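Local coordinates for protein TssK (Serratia sp. FS14, PDB 5Y0E) that forms part of the baseplate of the bacterial type VI secretion system, where it probably links the baseplate to the membrane-spanning complex, at the interface of chains A and B. Residues are numbered along the deposited sequence; one frame, centred on the assembly and turned at random. Chains: chain A/B, TssK.

Contact 1: the interface of chains A and B. Residues chain A 39, 42, 68, 191; chain B 34, 37-38.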
ATOM      1  N   SER A  39      -3.429  16.678   0.607  1.00 50.75           N
ATOM      2  CA  SER A  39      -4.376  15.566   0.558  1.00 47.95           C
ATOM      3  C   SER A  39      -5.280  15.743  -0.649  1.00 47.63           C
ATOM      4  O   SER A  39      -6.070  16.683  -0.705  1.00 48.76           O
ATOM      5  CB  SER A  39      -5.206  15.488   1.825  1.00 46.89           C
ATOM      6  OG  SER A  39      -4.382  15.334   2.943  1.00 50.48           O
ATOM      7  N   PHE A  42      -9.853  14.910  -0.026  1.00 43.58           N
ATOM      8  CA  PHE A  42      -9.798  15.333   1.366  1.00 43.86           C
ATOM      9  C   PHE A  42     -11.158  15.407   2.040  1.00 43.76           C
ATOM     10  O   PHE A  42     -11.206  15.531   3.263  1.00 42.27           O
ATOM     11  CB  PHE A  42      -9.123  16.689   1.457  1.00 41.37           C
ATOM     12  CG  PHE A  42      -9.783  17.745   0.631  1.00 41.60           C
ATOM     13  CD1 PHE A  42     -10.900  18.400   1.085  1.00 38.87           C
ATOM     14  CD2 PHE A  42      -9.278  18.091  -0.591  1.00 41.18           C
ATOM     15  CE1 PHE A  42     -11.500  19.354   0.338  1.00 37.05           C
ATOM     16  CE2 PHE A  42      -9.889  19.058  -1.341  1.00 39.46           C
ATOM     17  CZ  PHE A  42     -10.993  19.685  -0.874  1.00 37.61           C
ATOM     18  N   ILE A  68     -15.308  15.944   6.558  1.00 36.49           N
ATOM     19  CA  ILE A  68     -14.936  17.190   5.916  1.00 37.23           C
ATOM     20  C   ILE A  68     -15.782  17.385   4.667  1.00 40.46           C
ATOM     21  O   ILE A  68     -15.916  16.474   3.848  1.00 41.39           O
ATOM     22  CB  ILE A  68     -13.439  17.199   5.568  1.00 38.29           C
ATOM     23  CG1 ILE A  68     -12.629  17.442   6.827  1.00 40.83           C
ATOM     24  CG2 ILE A  68     -13.133  18.284   4.588  1.00 39.48           C
ATOM     25  CD1 ILE A  68     -11.344  16.746   6.834  1.00 43.75           C
ATOM     26  N   LEU A 191     -13.496   8.928   4.444  1.00 37.71           N
ATOM     27  CA  LEU A 191     -12.102   9.218   4.729  1.00 38.93           C
ATOM     28  C   LEU A 191     -11.405   8.083   5.442  1.00 39.36           C
ATOM     29  O   LEU A 191     -10.187   8.013   5.400  1.00 40.56           O
ATOM     30  CB  LEU A 191     -11.965  10.498   5.553  1.00 37.74           C
ATOM     31  CG  LEU A 191     -12.238  11.708   4.680  1.00 39.71           C
ATOM     32  CD1 LEU A 191     -12.166  12.974   5.461  1.00 40.33           C
ATOM     33  CD2 LEU A 191     -11.293  11.750   3.520  1.00 41.38           C
TER
ATOM     34  N   TRP B  34      -8.804  18.611  11.061  1.00 40.79           N
ATOM     35  CA  TRP B  34      -8.339  18.463   9.713  1.00 40.22           C
ATOM     36  C   TRP B  34      -7.183  17.511   9.659  1.00 41.84           C
ATOM     37  O   TRP B  34      -7.070  16.725   8.765  1.00 45.76           O
ATOM     38  CB  TRP B  34      -7.876  19.788   9.171  1.00 40.75           C
ATOM     39  CG  TRP B  34      -8.585  20.220   7.996  1.00 37.35           C
ATOM     40  CD1 TRP B  34      -9.627  21.034   7.966  1.00 42.92           C
ATOM     41  CD2 TRP B  34      -8.304  19.877   6.653  1.00 38.65           C
ATOM     42  NE1 TRP B  34     -10.040  21.231   6.699  1.00 43.43           N
ATOM     43  CE2 TRP B  34      -9.238  20.521   5.865  1.00 39.29           C
ATOM     44  CE3 TRP B  34      -7.351  19.087   6.039  1.00 39.66           C
ATOM     45  CZ2 TRP B  34      -9.255  20.410   4.509  1.00 39.55           C
ATOM     46  CZ3 TRP B  34      -7.376  18.980   4.709  1.00 39.72           C
ATOM     47  CH2 TRP B  34      -8.313  19.634   3.951  1.00 39.97           C
ATOM     48  N   ALA B  37      -8.190  13.809  10.471  1.00 40.59           N
ATOM     49  CA  ALA B  37      -8.975  13.170   9.439  1.00 40.34           C
ATOM     50  C   ALA B  37      -8.112  12.598   8.336  1.00 43.02           C
ATOM     51  O   ALA B  37      -8.572  11.732   7.602  1.00 46.84           O
ATOM     52  CB  ALA B  37      -9.975  14.151   8.833  1.00 36.95           C
ATOM     53  N   HIS B  38      -6.875  13.048   8.205  1.00 44.06           N
ATOM     54  CA  HIS B  38      -6.017  12.604   7.123  1.00 45.05           C
ATOM     55  C   HIS B  38      -4.721  11.949   7.581  1.00 46.45           C
ATOM     56  O   HIS B  38      -3.825  11.766   6.759  1.00 52.26           O
ATOM     57  CB  HIS B  38      -5.714  13.777   6.210  1.00 42.03           C
ATOM     58  CG  HIS B  38      -6.937  14.377   5.607  1.00 47.11           C
ATOM     59  ND1 HIS B  38      -7.564  15.477   6.139  1.00 46.54           N
ATOM     60  CD2 HIS B  38      -7.681  13.999   4.541  1.00 47.39           C
ATOM     61  CE1 HIS B  38      -8.619  15.774   5.409  1.00 44.98           C
ATOM     62  NE2 HIS B  38      -8.712  14.893   4.434  1.00 45.74           N
TER

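Contact 2: the interface of chains A and B. Residues chain A 131, 139-142; chain B 16, 18.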
ATOM      1  N   VAL A 131     -19.633  30.021  29.695  1.00 65.62           N
ATOM      2  CA  VAL A 131     -18.394  29.274  29.868  1.00 66.38           C
ATOM      3  C   VAL A 131     -17.554  29.900  30.965  1.00 65.33           C
ATOM      4  O   VAL A 131     -17.443  31.126  31.058  1.00 66.24           O
ATOM      5  CB  VAL A 131     -17.579  29.227  28.567  1.00 64.21           C
ATOM      6  CG1 VAL A 131     -18.307  28.423  27.538  1.00 66.76           C
ATOM      7  CG2 VAL A 131     -17.329  30.633  28.058  1.00 64.39           C
ATOM      8  N   VAL A 139     -12.760  35.695  37.395  1.00 89.38           N
ATOM      9  CA  VAL A 139     -13.873  36.253  38.160  1.00 90.21           C
ATOM     10  C   VAL A 139     -15.071  35.311  38.122  1.00 87.10           C
ATOM     11  O   VAL A 139     -15.692  35.023  39.152  1.00 87.71           O
ATOM     12  CB  VAL A 139     -14.253  37.657  37.649  1.00 84.66           C
ATOM     13  CG1 VAL A 139     -13.151  38.647  37.976  1.00 88.08           C
ATOM     14  CG2 VAL A 139     -14.550  37.645  36.167  1.00 85.67           C
ATOM     15  N   GLY A 140     -15.390  34.789  36.948  1.00 81.03           N
ATOM     16  CA  GLY A 140     -16.555  33.946  36.808  1.00 83.66           C
ATOM     17  C   GLY A 140     -16.847  33.664  35.350  1.00 81.41           C
ATOM     18  O   GLY A 140     -16.169  34.153  34.436  1.00 78.93           O
ATOM     19  N   SER A 141     -17.885  32.858  35.148  1.00 78.07           N
ATOM     20  CA  SER A 141     -18.284  32.483  33.804  1.00 70.83           C
ATOM     21  C   SER A 141     -18.806  33.690  33.046  1.00 66.06           C
ATOM     22  O   SER A 141     -19.100  34.736  33.618  1.00 69.51           O
ATOM     23  CB  SER A 141     -19.337  31.391  33.858  1.00 73.12           C
ATOM     24  OG  SER A 141     -20.222  31.615  34.936  1.00 79.77           O
ATOM     25  N   ALA A 142     -18.906  33.534  31.735  1.00 67.68           N
ATOM     26  CA  ALA A 142     -19.338  34.607  30.861  1.00 62.89           C
ATOM     27  C   ALA A 142     -20.190  34.022  29.752  1.00 64.09           C
ATOM     28  O   ALA A 142     -19.938  32.909  29.291  1.00 66.39           O
ATOM     29  CB  ALA A 142     -18.147  35.363  30.279  1.00 62.60           C
TER
ATOM     30  N   ARG B  16     -14.345  40.014  26.429  1.00 56.58           N
ATOM     31  CA  ARG B  16     -13.926  39.411  27.678  1.00 54.50           C
ATOM     32  C   ARG B  16     -12.879  38.385  27.356  1.00 53.73           C
ATOM     33  O   ARG B  16     -12.732  37.969  26.197  1.00 54.28           O
ATOM     34  CB  ARG B  16     -15.133  38.802  28.400  1.00 57.05           C
ATOM     35  CG  ARG B  16     -16.192  39.841  28.683  1.00 59.44           C
ATOM     36  CD  ARG B  16     -17.084  39.458  29.827  1.00 60.63           C
ATOM     37  NE  ARG B  16     -16.313  39.012  30.969  1.00 58.17           N
ATOM     38  CZ  ARG B  16     -16.852  38.418  32.019  1.00 63.11           C
ATOM     39  NH1 ARG B  16     -18.157  38.220  32.051  1.00 63.53           N
ATOM     40  NH2 ARG B  16     -16.092  38.024  33.029  1.00 64.00           N
ATOM     41  N   HIS B  18     -12.776  35.343  27.799  1.00 57.81           N
ATOM     42  CA  HIS B  18     -13.391  34.115  27.310  1.00 57.49           C
ATOM     43  C   HIS B  18     -13.480  34.089  25.794  1.00 53.66           C
ATOM     44  O   HIS B  18     -13.311  33.040  25.178  1.00 52.93           O
ATOM     45  CB  HIS B  18     -14.788  33.963  27.896  1.00 59.48           C
ATOM     46  CG  HIS B  18     -14.844  34.084  29.380  1.00 62.03           C
ATOM     47  ND1 HIS B  18     -14.653  35.279  30.034  1.00 60.95           N
ATOM     48  CD2 HIS B  18     -15.096  33.165  30.336  1.00 64.78           C
ATOM     49  CE1 HIS B  18     -14.769  35.087  31.334  1.00 65.27           C
ATOM     50  NE2 HIS B  18     -15.035  33.812  31.544  1.00 66.12           N
TER

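Contact 3: the interface of chains A and B. Residues chain A 142, 144; chain B 18-19, 22.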
ATOM      1  N   ALA A 142     -18.906  33.534  31.735  1.00 67.68           N
ATOM      2  CA  ALA A 142     -19.338  34.607  30.861  1.00 62.89           C
ATOM      3  C   ALA A 142     -20.190  34.022  29.752  1.00 64.09           C
ATOM      4  O   ALA A 142     -19.938  32.909  29.291  1.00 66.39           O
ATOM      5  CB  ALA A 142     -18.147  35.363  30.279  1.00 62.60           C
ATOM      6  N   LEU A 144     -21.559  33.775  26.075  1.00 60.77           N
ATOM      7  CA  LEU A 144     -21.147  34.102  24.718  1.00 59.71           C
ATOM      8  C   LEU A 144     -22.137  33.561  23.703  1.00 54.56           C
ATOM      9  O   LEU A 144     -22.910  32.650  23.979  1.00 56.08           O
ATOM     10  CB  LEU A 144     -19.750  33.551  24.384  1.00 56.72           C
ATOM     11  CG  LEU A 144     -18.548  33.829  25.306  1.00 62.92           C
ATOM     12  CD1 LEU A 144     -17.249  33.564  24.582  1.00 58.20           C
ATOM     13  CD2 LEU A 144     -18.547  35.232  25.848  1.00 64.27           C
TER
ATOM     14  N   HIS B  18     -12.776  35.343  27.799  1.00 57.81           N
ATOM     15  CA  HIS B  18     -13.391  34.115  27.310  1.00 57.49           C
ATOM     16  C   HIS B  18     -13.480  34.089  25.794  1.00 53.66           C
ATOM     17  O   HIS B  18     -13.311  33.040  25.178  1.00 52.93           O
ATOM     18  CB  HIS B  18     -14.788  33.963  27.896  1.00 59.48           C
ATOM     19  CG  HIS B  18     -14.844  34.084  29.380  1.00 62.03           C
ATOM     20  ND1 HIS B  18     -14.653  35.279  30.034  1.00 60.95           N
ATOM     21  CD2 HIS B  18     -15.096  33.165  30.336  1.00 64.78           C
ATOM     22  CE1 HIS B  18     -14.769  35.087  31.334  1.00 65.27           C
ATOM     23  NE2 HIS B  18     -15.035  33.812  31.544  1.00 66.12           N
ATOM     24  N   HIS B  19     -13.768  35.230  25.181  1.00 54.62           N
ATOM     25  CA  HIS B  19     -13.924  35.269  23.736  1.00 55.79           C
ATOM     26  C   HIS B  19     -12.691  34.717  23.045  1.00 55.68           C
ATOM     27  O   HIS B  19     -12.768  33.771  22.257  1.00 55.67           O
ATOM     28  CB  HIS B  19     -14.203  36.698  23.290  1.00 55.46           C
ATOM     29  CG  HIS B  19     -15.582  37.171  23.623  1.00 58.91           C
ATOM     30  ND1 HIS B  19     -15.880  37.842  24.789  1.00 60.37           N
ATOM     31  CD2 HIS B  19     -16.745  37.071  22.939  1.00 58.93           C
ATOM     32  CE1 HIS B  19     -17.167  38.137  24.804  1.00 62.00           C
ATOM     33  NE2 HIS B  19     -17.716  37.676  23.695  1.00 61.28           N
ATOM     34  N   GLN B  22     -12.087  30.926  23.924  1.00 59.37           N
ATOM     35  CA  GLN B  22     -12.923  30.021  23.154  1.00 54.88           C
ATOM     36  C   GLN B  22     -12.583  30.087  21.679  1.00 53.08           C
ATOM     37  O   GLN B  22     -12.630  29.069  20.982  1.00 54.69           O
ATOM     38  CB  GLN B  22     -14.390  30.359  23.379  1.00 51.80           C
ATOM     39  CG  GLN B  22     -14.845  30.122  24.785  1.00 52.10           C
ATOM     40  CD  GLN B  22     -14.856  28.675  25.146  1.00 57.82           C
ATOM     41  OE1 GLN B  22     -14.204  28.261  26.088  1.00 58.95           O
ATOM     42  NE2 GLN B  22     -15.610  27.885  24.397  1.00 62.13           N
TER

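Contact 1: the interface of chains A and B
B:His38, just past the C-terminal end of helix 17-37, inserts its imidazole among A:Ser39, A:Phe42, A:Ile68 and A:Leu191 in this homo-oligomeric interface of TssK, a type VI secretion baseplate protein of the VasE/ImpJ family. A hydrogen bond runs from B:His38 NE2 to the backbone carbonyl A:Phe42 O, 2.8 Å long. The oxygen lies close to the ring plane, but the bond is bent, 144° at the hydrogen, and NE2 meets the carbonyl from well off its axis, slightly tilted from its plane. At the other ring nitrogen, B:His38 ND1 donates to the backbone oxygen B:Trp34 O at 2.9 Å, in a straighter bond (165° at the hydrogen). Histidine suits the place because its two nitrogens can reach a carbonyl of each chain, which fixes the rotation of the ring. If both donate, the ring would carry a positive charge; the structure alone does not show this. B:His38 has CG opposite its carbonyl carbon (chi1 -60°), which helps place the ring between the two carbonyls.

Apolar packing lies beside these bonds. The CD1 methyl of A:Ile68 comes from the opposite direction to meet the imidazole near CE1, and lies 3.6 Å from B:Ala37 CB. A:Leu191 crosses the imidazole obliquely, its CD1 4.1 Å from B:His38 NE2. The indole of B:Trp34 presents its benzo corner, CH2 lying 3.9 Å from A:Phe42 CB. A:Ser39, small and polar, brings OG to 3.8 Å from B:His38 CG.

Contact 2: the interface of chains A and B
This is an interface between the start of a strand and the start of a helix in two copies of TssK: the loop of chain A that enters strand 142-149 receives B:Arg16, just before helix 17-37, and B:His18 in its first turn, helping to join neighbouring subunits in the deposited trimer. The methyl of A:Ala142 sits over the centre of the B:His18 imidazole, 3.4 Å from the ring centroid, in a CH-pi contact. A short side chain suits this place, since it lets the ring lie close to the strand backbone. With CG of B:His18 opposite the carbonyl carbon (chi1 -52°) and the ring turned by chi2 of 71°, NE2 points toward the loop. There it donates a weak, bent hydrogen bond to the backbone A:Gly140 O at 3.1 Å. On the ring carbon next to NE2, B:His18 CD2 faces the backbone A:Val131 O, and the A:Val131 side chain slides past the histidine in the opposite direction.

The same A:Ala142 methyl also lies against one face of the B:Arg16 guanidinium, offset toward its rim, so it is shared by two flat groups of chain B. The arginine's long chain, bent at chi3 (48°), allows its planar head to lie beside the loop. At the far end of that head, B:Arg16 NH2 packs 3.5 Å from A:Val139 CG2.

Contact 3: the interface of chains A and B
The B:His19 imidazole has the CD2 methyl of A:Leu144 on one face, 3.3 Å above the ring plane and displaced toward the rim, while the neighbouring B:His18 ring takes the A:Ala142 methyl on a face of its own. The displacement brings A:Leu144 CD2 to the outer part of the five-membered ring, 3.4 Å from B:His19 CE1 and equally near NE2, rather than to the attachment carbon CG. The two side chains cross at a slant in this CH-pi contact.

Leucine fits here because its fork reaches two places at once. While CD2 covers the imidazole, the second methyl turns to the helix backbone, A:Leu144 CD1 lying 3.8 Å from B:His19 CA. That same A:Leu144 CD1 branch comes within 4.1 Å of B:His18 CB and therefore spans two consecutive helix residues. In A:Leu144 the branch carbon CG lies beside the backbone N (chi1 -52°), and chi1 together with chi2 directs the fork at the helix. One turn further along, the aliphatic part of B:Gln22 lies at the margin.

By laying alternate residues of strand 142-149 against the first turn of helix 17-37, this small patch of CH-pi and methyl contacts probably helps to set the position of one TssK subunit against the next.

Contact 2 and contact 3 are almost one site: the centres of their C-alpha atoms are about 6 Å apart, and they share A:Ala142 and B:His18. Contact 1 lies about 34 Å from contact 2 and about 29 Å from contact 3, measured between the same C-alpha centres. What joins all three is helix 17-37 of chain B, whose start, with the residue just before it, serves contacts 2 and 3 and whose last turn, with the residue after it, serves contact 1. Chain A thus holds this helix near both ends, a spacing that could resist tilting and probably helps to keep the deposited TssK trimer in register.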